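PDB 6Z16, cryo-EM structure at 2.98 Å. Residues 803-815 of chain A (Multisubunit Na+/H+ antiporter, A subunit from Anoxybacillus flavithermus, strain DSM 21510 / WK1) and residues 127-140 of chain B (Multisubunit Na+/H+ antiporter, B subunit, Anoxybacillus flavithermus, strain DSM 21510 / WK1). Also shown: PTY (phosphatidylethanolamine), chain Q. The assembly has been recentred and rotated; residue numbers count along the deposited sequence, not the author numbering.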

# COMPACT_ATOMS: atom_id res chain seq x y z
N ALA A 803 30.80 33.08 -8.22
CA ALA A 803 30.94 32.82 -9.65
C ALA A 803 29.62 33.01 -10.39
O ALA A 803 29.59 33.66 -11.45
N ALA A 804 28.52 32.49 -9.84
CA ALA A 804 27.22 32.65 -10.49
C ALA A 804 26.76 34.11 -10.48
O ALA A 804 26.25 34.61 -11.49
N LEU A 805 26.95 34.80 -9.35
CA LEU A 805 26.58 36.22 -9.27
C LEU A 805 27.43 37.07 -10.20
O LEU A 805 26.93 38.03 -10.80
N GLY A 806 28.70 36.71 -10.36
CA GLY A 806 29.56 37.45 -11.26
C GLY A 806 29.22 37.24 -12.72
O GLY A 806 29.32 38.16 -13.53
N ILE A 807 28.84 36.01 -13.09
CA ILE A 807 28.40 35.74 -14.46
C ILE A 807 27.12 36.52 -14.77
O ILE A 807 26.99 37.13 -15.84
N TYR A 808 26.18 36.54 -13.81
CA TYR A 808 24.97 37.35 -13.97
C TYR A 808 25.29 38.83 -14.10
O TYR A 808 24.71 39.52 -14.96
N ALA A 809 26.25 39.32 -13.32
CA ALA A 809 26.60 40.74 -13.34
C ALA A 809 27.32 41.13 -14.63
O ALA A 809 27.12 42.23 -15.15
N MET A 810 28.18 40.24 -15.16
CA MET A 810 28.86 40.54 -16.41
C MET A 810 27.90 40.54 -17.58
O MET A 810 28.02 41.38 -18.48
N VAL A 811 26.96 39.59 -17.61
CA VAL A 811 26.06 39.53 -18.75
C VAL A 811 25.04 40.67 -18.71
O VAL A 811 24.72 41.27 -19.74
N LYS A 812 24.58 41.04 -17.51
CA LYS A 812 23.48 42.00 -17.46
C LYS A 812 23.91 43.47 -17.47
O LYS A 812 23.20 44.31 -18.03
N LEU A 813 25.05 43.81 -16.87
CA LEU A 813 25.44 45.21 -16.72
C LEU A 813 26.26 45.62 -17.94
O LEU A 813 27.32 45.04 -18.20
N ARG A 814 25.77 46.61 -18.68
CA ARG A 814 26.40 47.04 -19.93
C ARG A 814 26.45 48.57 -20.03
O ARG A 814 25.99 49.16 -21.00
N LEU A 815 27.00 49.23 -18.99
CA LEU A 815 27.00 50.69 -18.95
C LEU A 815 27.89 51.31 -20.03
O LEU A 815 27.55 52.38 -20.55
N GLY B 127 20.91 26.20 -7.64
CA GLY B 127 20.75 27.61 -7.97
C GLY B 127 21.85 28.15 -8.86
O GLY B 127 21.57 28.87 -9.82
N VAL B 128 23.11 27.80 -8.57
CA VAL B 128 24.25 28.30 -9.35
C VAL B 128 24.19 27.79 -10.78
O VAL B 128 24.36 28.56 -11.74
N THR B 129 23.93 26.48 -10.95
CA THR B 129 23.86 25.90 -12.28
C THR B 129 22.73 26.50 -13.09
O THR B 129 22.91 26.86 -14.27
N MET B 130 21.57 26.72 -12.46
CA MET B 130 20.47 27.31 -13.20
C MET B 130 20.69 28.79 -13.50
O MET B 130 20.27 29.24 -14.57
N ILE B 131 21.35 29.54 -12.60
CA ILE B 131 21.68 30.94 -12.88
C ILE B 131 22.58 31.05 -14.09
O ILE B 131 22.32 31.85 -15.00
N ILE B 132 23.63 30.21 -14.15
CA ILE B 132 24.57 30.23 -15.27
C ILE B 132 23.86 29.92 -16.58
O ILE B 132 23.97 30.68 -17.56
N ILE B 133 23.04 28.87 -16.59
CA ILE B 133 22.45 28.41 -17.85
C ILE B 133 21.36 29.36 -18.34
O ILE B 133 21.35 29.75 -19.51
N GLU B 134 20.45 29.78 -17.46
CA GLU B 134 19.43 30.69 -17.97
C GLU B 134 19.90 32.14 -18.03
O GLU B 134 19.15 32.98 -18.53
N THR B 135 21.11 32.45 -17.55
CA THR B 135 21.69 33.76 -17.81
C THR B 135 22.33 33.79 -19.19
O THR B 135 22.17 34.77 -19.92
N ILE B 136 23.03 32.72 -19.55
CA ILE B 136 23.60 32.61 -20.89
C ILE B 136 22.51 32.49 -21.95
O ILE B 136 22.63 33.05 -23.04
N GLY B 137 21.39 31.84 -21.61
CA GLY B 137 20.38 31.55 -22.62
C GLY B 137 19.64 32.76 -23.15
O GLY B 137 19.39 32.87 -24.35
N GLU B 138 19.28 33.69 -22.27
CA GLU B 138 18.49 34.86 -22.66
C GLU B 138 19.35 36.10 -22.87
O GLU B 138 18.84 37.22 -22.81
N SER B 139 20.64 35.91 -23.15
CA SER B 139 21.55 37.05 -23.34
C SER B 139 21.28 37.77 -24.65
O SER B 139 20.96 38.96 -24.66
N ASP B 140 21.40 37.05 -25.77
CA ASP B 140 21.28 37.55 -27.15
C ASP B 140 22.20 38.75 -27.41
O ASP B 140 22.90 38.80 -28.43

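Two helices that run nearly parallel can pack through beta-branched side chains, with an alanine where their backbones come nearest, and the A and B subunits of this antiporter offer a clear example. Their axes cross at 16° and approach to 9.1 Å. The narrowest point of the backbone register lies at A804(A) and V128(B), whose CA atoms are 5.4 Å apart. The CB of A804(A) points toward the partner helix and lies 3.8 Å from CG1 of V128(B), a t rotamer, and 4.0 Å from CG2 of I131(B).

The isoleucines share one conformation, chi1 m and chi2 t, the common choice on a helix because it keeps the beta-branch clear of the preceding turn. In I807(A) it extends CD1 to 3.8 Å from CG1 of I132(B); in I131(B), which points inward, it leaves CG2 against the alanine and 4.4 Å from CB of Y808(A).

One turn on, T135(B) points into the seam as an m rotamer. Its CG2 packs 3.9 Å from CB of V811(A), while its OG1 meets the edge of the Y808(A) ring, 3.8 Å from CD1. The t rotamer of Y808(A) directs that ring along the flank of the contact.

Toward the C-terminal ends the character becomes more polar. V811(A), also t, places CG1 3.7 Å from OG of S139(B), and R814(A), m at chi1 and extended thereafter, reaches across to set NH2 3.4 Å from the same OG. K812(A) starts sideways, m at chi1 and chi2 with chi3 off its wells at 102°, and its end comes nearer, with NZ 4.2 Å from the backbone O of E138(B). The serine and glutamate are poorly ordered, so these details are less certain.

Phosphatidylethanolamine lines chain B, its C31 lying 3.7 Å from CG2 of I136(B) and its C44 3.8 Å from CG2 of T129(B).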

# COMPACT_ATOMS: atom_id res chain seq x y z
CB ALA A 803 31.48 31.42 -9.88
CB ALA A 804 26.18 31.77 -9.80
CB LEU A 805 26.70 36.70 -7.83
CG LEU A 805 25.68 36.16 -6.83
CD1 LEU A 805 26.08 36.55 -5.42
CD2 LEU A 805 24.30 36.68 -7.15
CB ILE A 807 28.23 34.23 -14.68
CG1 ILE A 807 29.59 33.55 -14.69
CG2 ILE A 807 27.50 33.92 -15.97
CD1 ILE A 807 29.52 32.07 -14.62
CB TYR A 808 24.04 37.11 -12.78
CG TYR A 808 22.74 37.88 -12.86
CD1 TYR A 808 21.73 37.48 -13.72
CD2 TYR A 808 22.53 39.01 -12.08
CE1 TYR A 808 20.54 38.18 -13.80
CE2 TYR A 808 21.36 39.72 -12.16
CZ TYR A 808 20.37 39.30 -13.02
OH TYR A 808 19.19 40.01 -13.09
CB ALA A 809 27.46 41.08 -12.13
CB MET A 810 29.97 39.53 -16.71
CG MET A 810 31.16 39.55 -15.82
SD MET A 810 32.41 38.50 -16.57
CE MET A 810 31.60 36.91 -16.49
CB VAL A 811 25.40 38.14 -18.81
CG1 VAL A 811 24.33 38.08 -19.89
CG2 VAL A 811 26.45 37.08 -19.08
CB LYS A 812 22.60 41.72 -16.25
CG LYS A 812 21.84 40.39 -16.28
CD LYS A 812 20.63 40.40 -17.24
CE LYS A 812 20.90 39.68 -18.57
NZ LYS A 812 19.70 39.63 -19.44
CB LEU A 813 26.26 45.40 -15.44
CG LEU A 813 26.29 46.74 -14.71
CD1 LEU A 813 26.81 46.52 -13.32
CD2 LEU A 813 27.10 47.79 -15.39
CB ARG A 814 25.68 46.45 -21.14
CG ARG A 814 25.89 44.95 -21.30
CD ARG A 814 25.17 44.39 -22.50
NE ARG A 814 25.35 42.94 -22.56
CZ ARG A 814 24.78 42.17 -23.48
NH1 ARG A 814 24.00 42.70 -24.41
NH2 ARG A 814 25.00 40.86 -23.46
CB LEU A 815 27.43 51.20 -17.57
CG LEU A 815 28.74 50.88 -16.83
CD1 LEU A 815 29.95 51.68 -17.28
CD2 LEU A 815 28.53 51.15 -15.36
CB VAL B 128 25.57 27.92 -8.65
CG1 VAL B 128 26.74 28.05 -9.60
CG2 VAL B 128 25.81 28.83 -7.47
CB THR B 129 23.71 24.39 -12.18
OG1 THR B 129 24.78 23.86 -11.39
CG2 THR B 129 23.80 23.77 -13.54
CB MET B 130 19.15 27.10 -12.46
CG MET B 130 18.65 25.68 -12.56
SD MET B 130 18.52 25.19 -14.29
CE MET B 130 17.30 26.36 -14.89
CB ILE B 131 22.32 31.61 -11.64
CG1 ILE B 131 21.29 31.92 -10.57
CG2 ILE B 131 22.99 32.92 -12.01
CD1 ILE B 131 21.94 32.22 -9.23
CB ILE B 132 25.72 29.23 -15.02
CG1 ILE B 132 26.60 29.70 -13.86
CG2 ILE B 132 26.54 29.03 -16.27
CD1 ILE B 132 27.61 28.68 -13.41
CB ILE B 133 21.97 26.96 -17.69
CG1 ILE B 133 23.20 26.08 -17.51
CG2 ILE B 133 21.14 26.54 -18.88
CD1 ILE B 133 22.93 24.72 -17.03
CB GLU B 134 18.14 30.62 -17.16
CG GLU B 134 18.16 31.30 -15.81
CD GLU B 134 16.86 31.13 -15.05
OE1 GLU B 134 15.94 30.50 -15.60
OE2 GLU B 134 16.77 31.59 -13.89
CB THR B 135 22.73 34.08 -16.73
OG1 THR B 135 22.09 34.08 -15.45
CG2 THR B 135 23.36 35.44 -16.96
CB ILE B 136 24.59 31.43 -20.90
CG1 ILE B 136 25.80 31.77 -20.04
CG2 ILE B 136 25.03 31.08 -22.29
CD1 ILE B 136 26.69 30.60 -19.79
CB GLU B 138 17.40 35.12 -21.62
CG GLU B 138 17.93 35.43 -20.23
CD GLU B 138 16.84 35.47 -19.18
OE1 GLU B 138 15.65 35.28 -19.54
OE2 GLU B 138 17.16 35.66 -17.99
CB SER B 139 22.99 36.56 -23.27
OG SER B 139 23.90 37.63 -23.49
CB ASP B 140 19.81 37.91 -27.47
CG ASP B 140 19.55 38.05 -28.97
OD1 ASP B 140 20.47 37.84 -29.79
OD2 ASP B 140 18.40 38.37 -29.33
C1 PTY Q . 23.08 28.95 -27.42
C2 PTY Q . 21.62 33.86 -27.41
C3 PTY Q . 22.95 33.17 -27.76
O4 PTY Q . 23.98 28.45 -26.41
C5 PTY Q . 23.09 30.03 -29.68
C6 PTY Q . 23.92 29.42 -28.59
O7 PTY Q . 24.63 28.26 -29.13
C8 PTY Q . 25.93 28.14 -28.83
O10 PTY Q . 26.55 28.95 -28.19
C11 PTY Q . 26.52 26.89 -29.41
C12 PTY Q . 26.01 25.59 -28.79
C13 PTY Q . 26.41 25.41 -27.34
C14 PTY Q . 26.59 23.96 -26.94
C15 PTY Q . 25.32 23.13 -26.98
C16 PTY Q . 25.52 21.73 -27.51
C17 PTY Q . 26.49 20.87 -26.71
C18 PTY Q . 25.96 20.42 -25.36
C19 PTY Q . 26.46 19.06 -24.92
C20 PTY Q . 27.97 18.95 -24.88
C21 PTY Q . 28.47 17.59 -24.44
C22 PTY Q . 28.10 16.46 -25.38
C30 PTY Q . 23.54 28.40 -25.15
C31 PTY Q . 24.61 27.94 -24.21
O30 PTY Q . 22.42 28.70 -24.83
C32 PTY Q . 24.12 27.06 -23.08
C33 PTY Q . 23.91 25.62 -23.51
C34 PTY Q . 23.57 24.67 -22.38
C35 PTY Q . 23.53 23.22 -22.81
C36 PTY Q . 23.57 22.23 -21.66
C37 PTY Q . 24.00 20.85 -22.11
C38 PTY Q . 23.99 19.80 -21.02
C39 PTY Q . 24.84 20.13 -19.82
C40 PTY Q . 25.13 18.93 -18.94
C41 PTY Q . 23.90 18.24 -18.40
C42 PTY Q . 23.13 19.09 -17.42
C43 PTY Q . 23.90 19.41 -16.16
C44 PTY Q . 23.28 20.51 -15.35
P1 PTY Q . 22.96 32.65 -30.40
O11 PTY Q . 23.28 33.55 -29.12
O12 PTY Q . 21.47 32.35 -30.37
O13 PTY Q . 23.44 33.30 -31.65
O14 PTY Q . 23.73 31.25 -30.13
N1 PTY Q . 20.52 33.20 -28.12